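Local coordinates for protein beta-galactosidase/beta-glucuronidase (Faecalibacterium prausnitzii L2-6, PDB 6MVF) that binds flavin mononucleotide and, as a family 2 glycoside hydrolase, probably cleaves beta-glucuronides in the human gut, at residues T186-A191 with T196-S201; G275-T280 with S390-G395. All coordinates share one frame; numbering follows the deposited sequence.

Interaction 1 of 2, residues T186-A191 with T196-S201; sequences TPKPTA and TFEIKS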
loop_
_atom_site.group_PDB
_atom_site.type_symbol
_atom_site.label_atom_id
_atom_site.label_comp_id
_atom_site.label_asym_id
_atom_site.label_seq_id
_atom_site.Cartn_x
_atom_site.Cartn_y
_atom_site.Cartn_z
ATOM N N THR A 186 26.175 17.655 14.667
ATOM C CA THR A 186 26.073 17.910 16.093
ATOM C C THR A 186 25.004 18.959 16.338
ATOM O O THR A 186 25.250 20.154 16.142
ATOM C CB THR A 186 27.424 18.365 16.649
ATOM O OG1 THR A 186 28.432 17.404 16.301
ATOM C CG2 THR A 186 27.362 18.516 18.159
ATOM N N PRO A 187 23.795 18.572 16.724
ATOM C CA PRO A 187 22.756 19.559 17.037
ATOM C C PRO A 187 22.815 19.994 18.491
ATOM O O PRO A 187 22.970 19.178 19.398
ATOM C CB PRO A 187 21.450 18.791 16.754
ATOM C CG PRO A 187 21.876 17.476 16.063
ATOM C CD PRO A 187 23.241 17.214 16.581
ATOM N N LYS A 188 22.671 21.298 18.726
ATOM C CA LYS A 188 22.621 21.782 20.109
ATOM C C LYS A 188 21.563 22.866 20.279
ATOM O O LYS A 188 21.443 23.769 19.432
ATOM C CB LYS A 188 23.974 22.329 20.593
ATOM C CG LYS A 188 25.051 21.273 20.745
ATOM C CD LYS A 188 26.387 21.896 21.105
ATOM C CE LYS A 188 27.491 20.846 21.240
ATOM N NZ LYS A 188 27.342 20.029 22.470
ATOM N N PRO A 189 20.794 22.805 21.366
ATOM C CA PRO A 189 19.834 23.880 21.650
ATOM C C PRO A 189 20.554 25.171 21.997
ATOM O O PRO A 189 21.678 25.174 22.497
ATOM C CB PRO A 189 19.043 23.340 22.845
ATOM C CG PRO A 189 19.990 22.374 23.506
ATOM C CD PRO A 189 20.754 21.733 22.377
ATOM N N THR A 190 19.903 26.282 21.696
ATOM C CA THR A 190 20.442 27.604 21.958
ATOM C C THR A 190 19.552 28.307 22.974
ATOM O O THR A 190 18.363 28.004 23.104
ATOM C CB THR A 190 20.528 28.437 20.670
ATOM O OG1 THR A 190 19.202 28.814 20.254
ATOM C CG2 THR A 190 21.197 27.630 19.551
ATOM N N ALA A 191 20.136 29.266 23.694
ATOM C CA ALA A 191 19.368 29.964 24.719
ATOM C C ALA A 191 18.099 30.585 24.144
ATOM O O ALA A 191 17.033 30.496 24.760
ATOM C CB ALA A 191 20.231 31.025 25.396
ATOM N N THR A 196 21.592 25.046 16.886
ATOM C CA THR A 196 22.693 25.016 15.943
ATOM C C THR A 196 22.907 23.571 15.516
ATOM O O THR A 196 22.752 22.646 16.320
ATOM C CB THR A 196 23.980 25.577 16.555
ATOM O OG1 THR A 196 24.244 24.891 17.784
ATOM C CG2 THR A 196 23.852 27.066 16.826
ATOM N N PHE A 197 23.217 23.388 14.241
ATOM C CA PHE A 197 23.602 22.100 13.678
ATOM C C PHE A 197 24.995 22.339 13.138
ATOM O O PHE A 197 25.143 22.931 12.065
ATOM C CB PHE A 197 22.663 21.647 12.563
ATOM C CG PHE A 197 21.252 21.433 13.013
ATOM C CD1 PHE A 197 20.462 22.501 13.413
ATOM C CD2 PHE A 197 20.705 20.154 13.030
ATOM C CE1 PHE A 197 19.145 22.286 13.834
ATOM C CE2 PHE A 197 19.386 19.929 13.444
ATOM C CZ PHE A 197 18.598 20.987 13.837
ATOM N N GLU A 198 26.010 21.949 13.896
ATOM C CA GLU A 198 27.351 21.908 13.348
ATOM C C GLU A 198 27.430 20.670 12.486
ATOM O O GLU A 198 27.177 19.563 12.963
ATOM C CB GLU A 198 28.400 21.876 14.450
ATOM C CG GLU A 198 28.287 23.044 15.402
ATOM C CD GLU A 198 29.135 22.853 16.654
ATOM O OE1 GLU A 198 30.379 22.990 16.545
ATOM O OE2 GLU A 198 28.562 22.547 17.735
ATOM N N ILE A 199 27.751 20.859 11.219
ATOM C CA ILE A 199 27.756 19.799 10.226
ATOM C C ILE A 199 29.136 19.733 9.587
ATOM O O ILE A 199 29.744 20.773 9.287
ATOM C CB ILE A 199 26.674 20.066 9.157
ATOM C CG1 ILE A 199 25.306 20.198 9.820
ATOM C CG2 ILE A 199 26.672 18.980 8.076
ATOM C CD1 ILE A 199 24.333 20.929 8.942
ATOM N N LYS A 200 29.629 18.519 9.381
ATOM C CA LYS A 200 30.762 18.299 8.493
ATOM C C LYS A 200 30.469 17.098 7.607
ATOM O O LYS A 200 30.019 16.056 8.092
ATOM C CB LYS A 200 32.064 18.088 9.276
ATOM C CG LYS A 200 33.329 18.060 8.390
ATOM C CD LYS A 200 34.500 18.770 9.088
ATOM C CE LYS A 200 35.867 18.446 8.473
ATOM N NZ LYS A 200 36.721 17.650 9.430
ATOM N N SER A 201 30.700 17.249 6.313
ATOM C CA SER A 201 30.642 16.132 5.382
ATOM C C SER A 201 32.022 15.940 4.762
ATOM O O SER A 201 32.916 16.780 4.904
ATOM C CB SER A 201 29.580 16.353 4.301
ATOM O OG SER A 201 29.863 17.507 3.525
HETATM O O HOH W 1 25.561 22.708 17.382
#
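Thr186 and Glu198 form a hydrogen-bonded antiparallel pair, Pro187 faces Phe197 in a non-hydrogen-bonded pair, and Lys188 with Thr196 is hydrogen-bonded again. The two strand axes come within 4.6 Å at 165°, the geometry of a beta hairpin. Thr186 N reaches Glu198 O at 2.7 Å, nearly straight at 177°; the return bond from Glu198 N to Thr186 O is more bent, its donor standing above the carbonyl plane. Lys188 N to Thr196 O (2.8 Å) and Thr196 N to Lys188 O (2.9 Å) complete the backbone set. Pro187, which has no N-H, occupies the pair that requires none; its CA-H makes a contact to Thr196 O, as Phe197 CA does to Thr186 O.

The two sheet faces differ in character. On one, Pro187 CB lies over a face of the Phe197 ring, 4.0 Å from CD2. On the other, Thr196 OG1 sits between its own N and carbonyl carbon (chi1 53°), which brings it to a water at 2.6 Å; the same water lies within hydrogen-bonding reach of Thr186 O and Glu198 OE2, though its two protons may be shared among more acceptors than these. Lys188 and Glu198 meet on this face through CE and OE2, 4.0 Å apart, while NZ remains 5.5 Å from OE2, so the charges attract at most at a distance. Beyond the strand, Thr190 CG2 packs on Thr196 CG2.

Thr186 OG1 is hydrogen-bonded to Tyr386, a residue of the FMN pocket, and Met184 and Phe202 of the same hairpin line that pocket. The pairing thus rests chiefly on main-chain bonds, with polar, water-bridged chemistry on one face and apolar packing on the other.

Interaction 2 of 2, residues G275-T280 with S390-G395; sequences GVRSYT and SILFWG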
loop_
_atom_site.group_PDB
_atom_site.type_symbol
_atom_site.label_atom_id
_atom_site.label_comp_id
_atom_site.label_asym_id
_atom_site.label_seq_id
_atom_site.Cartn_x
_atom_site.Cartn_y
_atom_site.Cartn_z
ATOM N N GLY A 275 18.256 14.681 16.100
ATOM C CA GLY A 275 17.407 15.297 17.096
ATOM C C GLY A 275 18.199 16.283 17.926
ATOM O O GLY A 275 19.415 16.167 18.074
ATOM N N VAL A 276 17.483 17.267 18.466
ATOM C CA VAL A 276 18.056 18.319 19.298
ATOM C C VAL A 276 17.743 17.995 20.759
ATOM O O VAL A 276 16.584 18.043 21.182
ATOM C CB VAL A 276 17.503 19.699 18.908
ATOM C CG1 VAL A 276 18.348 20.798 19.517
ATOM C CG2 VAL A 276 17.419 19.828 17.387
ATOM N N ARG A 277 18.769 17.675 21.544
ATOM C CA ARG A 277 18.579 17.495 22.976
ATOM C C ARG A 277 19.894 17.748 23.679
ATOM O O ARG A 277 20.963 17.530 23.115
ATOM C CB ARG A 277 18.067 16.094 23.347
ATOM C CG ARG A 277 19.099 14.992 23.309
ATOM C CD ARG A 277 19.284 14.497 21.909
ATOM N NE ARG A 277 20.320 13.481 21.791
ATOM C CZ ARG A 277 21.619 13.757 21.761
ATOM N NH1 ARG A 277 22.018 15.026 21.880
ATOM N NH2 ARG A 277 22.513 12.769 21.634
ATOM N N SER A 278 19.793 18.210 24.917
ATOM C CA SER A 278 20.898 18.206 25.858
ATOM C C SER A 278 20.477 17.382 27.065
ATOM O O SER A 278 19.288 17.128 27.278
ATOM C CB SER A 278 21.289 19.626 26.280
ATOM O OG SER A 278 20.162 20.345 26.768
ATOM N N TYR A 279 21.462 16.954 27.851
ATOM C CA TYR A 279 21.173 16.041 28.945
ATOM C C TYR A 279 22.341 16.034 29.922
ATOM O O TYR A 279 23.488 16.298 29.558
ATOM C CB TYR A 279 20.865 14.615 28.442
ATOM C CG TYR A 279 21.976 13.942 27.654
ATOM C CD1 TYR A 279 22.115 14.150 26.288
ATOM C CD2 TYR A 279 22.872 13.074 28.272
ATOM C CE1 TYR A 279 23.123 13.539 25.555
ATOM C CE2 TYR A 279 23.889 12.451 27.545
ATOM C CZ TYR A 279 24.004 12.691 26.179
ATOM O OH TYR A 279 24.993 12.079 25.439
ATOM N N THR A 280 22.025 15.723 31.176
ATOM C CA THR A 280 23.003 15.715 32.247
ATOM C C THR A 280 22.734 14.507 33.128
ATOM O O THR A 280 21.589 14.053 33.251
ATOM C CB THR A 280 22.942 17.018 33.068
ATOM O OG1 THR A 280 21.581 17.288 33.429
ATOM C CG2 THR A 280 23.463 18.201 32.251
ATOM N N SER A 390 19.056 9.190 19.598
ATOM C CA SER A 390 18.656 8.303 20.683
ATOM C C SER A 390 19.866 7.831 21.486
ATOM O O SER A 390 19.728 7.484 22.661
ATOM C CB SER A 390 17.861 7.106 20.136
ATOM O OG SER A 390 18.686 6.235 19.356
ATOM N N ILE A 391 21.048 7.801 20.883
ATOM C CA ILE A 391 22.229 7.303 21.585
ATOM C C ILE A 391 22.740 8.395 22.516
ATOM O O ILE A 391 23.148 9.470 22.065
ATOM C CB ILE A 391 23.320 6.845 20.600
ATOM C CG1 ILE A 391 22.771 5.715 19.717
ATOM C CG2 ILE A 391 24.582 6.412 21.365
ATOM C CD1 ILE A 391 23.756 5.116 18.731
ATOM N N LEU A 392 22.707 8.127 23.820
ATOM C CA LEU A 392 23.213 9.078 24.807
ATOM C C LEU A 392 24.493 8.621 25.505
ATOM O O LEU A 392 25.287 9.463 25.927
ATOM C CB LEU A 392 22.140 9.377 25.862
ATOM C CG LEU A 392 20.733 9.757 25.389
ATOM C CD1 LEU A 392 19.960 10.309 26.562
ATOM C CD2 LEU A 392 20.763 10.754 24.241
ATOM N N PHE A 393 24.739 7.315 25.581
ATOM C CA PHE A 393 25.875 6.762 26.292
ATOM C C PHE A 393 26.608 5.739 25.428
ATOM O O PHE A 393 25.982 4.869 24.814
ATOM C CB PHE A 393 25.396 6.117 27.587
ATOM C CG PHE A 393 24.377 6.932 28.327
ATOM C CD1 PHE A 393 24.771 7.858 29.290
ATOM C CD2 PHE A 393 23.024 6.758 28.086
ATOM C CE1 PHE A 393 23.829 8.616 29.994
ATOM C CE2 PHE A 393 22.081 7.500 28.768
ATOM C CZ PHE A 393 22.484 8.437 29.736
ATOM N N TRP A 394 27.927 5.860 25.370
ATOM C CA TRP A 394 28.794 4.842 24.792
ATOM C C TRP A 394 29.341 3.993 25.932
ATOM O O TRP A 394 29.911 4.529 26.885
ATOM C CB TRP A 394 29.962 5.459 24.008
ATOM C CG TRP A 394 29.637 6.405 22.868
ATOM C CD1 TRP A 394 30.026 7.721 22.755
ATOM C CD2 TRP A 394 28.903 6.105 21.669
ATOM N NE1 TRP A 394 29.570 8.255 21.578
ATOM C CE2 TRP A 394 28.877 7.292 20.887
ATOM C CE3 TRP A 394 28.259 4.958 21.185
ATOM C CZ2 TRP A 394 28.222 7.367 19.634
ATOM C CZ3 TRP A 394 27.603 5.025 19.935
ATOM C CH2 TRP A 394 27.595 6.231 19.175
ATOM N N GLY A 395 29.179 2.677 25.833
ATOM C CA GLY A 395 29.710 1.748 26.821
ATOM C C GLY A 395 30.996 1.104 26.327
ATOM O O GLY A 395 31.072 0.656 25.184
#
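The Tyr279 ring has Leu392 over one face: CB lies 4.2 Å from the ring centroid and 26° off the normal, a CH-pi contact, and CD1 is above the centre on that same side. The Tyr279 ring in turn sends CE1 over one face of the Arg277 guanidinium, 3.8 Å above its plane, with the two flat groups turned nearly perpendicular. At the guanidinium edge, close to its plane, stands Ile391 O. Leu392 CD2 approaches obliquely, 3.7 Å from Arg277 NE, and so fills the angle between the cation and the phenol.

Both polar links across the contact are weak. Arg277 NH2 donates to Ile391 O at 3.4 Å with an angle of 137°, whereas NE is held by Pro389 O. Tyr279 OH donates a weak bond to Leu392 O at 2.7 Å; the acceptor oxygen lies well out of the ring plane, on the Leu392 side. With CG between its backbone N and carbonyl carbon (chi1 60°), the tyrosine reaches across a gap of 8.4 Å between Tyr279 CA and Leu392 CA. Were this tyrosine an alanine, Leu392 would probably lose the aromatic face it packs on, and its carbonyl the phenol donor.

Ile391 O also accepts from Arg427 NE, which places two arginines around one buried carbonyl. Phe287 of strand 286-289 touches both Tyr279 and Leu392. The hairpin of strands 279-282 and 286-289 therefore packs at the N-terminal end of barrel strand 391-398, which runs between parallel strands 353-357 and 428-433, while Trp394 further along rests on helix 368-385.

Overall arrangement
After the N-terminal strands between 26 and 173, the chain enters the hairpin of strands 183-189 and 195-204, where interaction 1 closes the short connection 190-194. It then passes through strands 211-217 to 265-274 before the 275-280 segment leads toward the TIM barrel; interaction 2 closes a long loop of 109 residues on barrel strand 391-398. The two loops follow in series, neither enclosing nor crossing the other. Their centres are nevertheless about 14 Å apart, and they meet directly: Pro187 CG lies 3.4 Å from Gly275 O, and Pro189 packs on Val276 and Ser278. The 275-280 segment thus touches the hairpin of interaction 1 and the barrel alike.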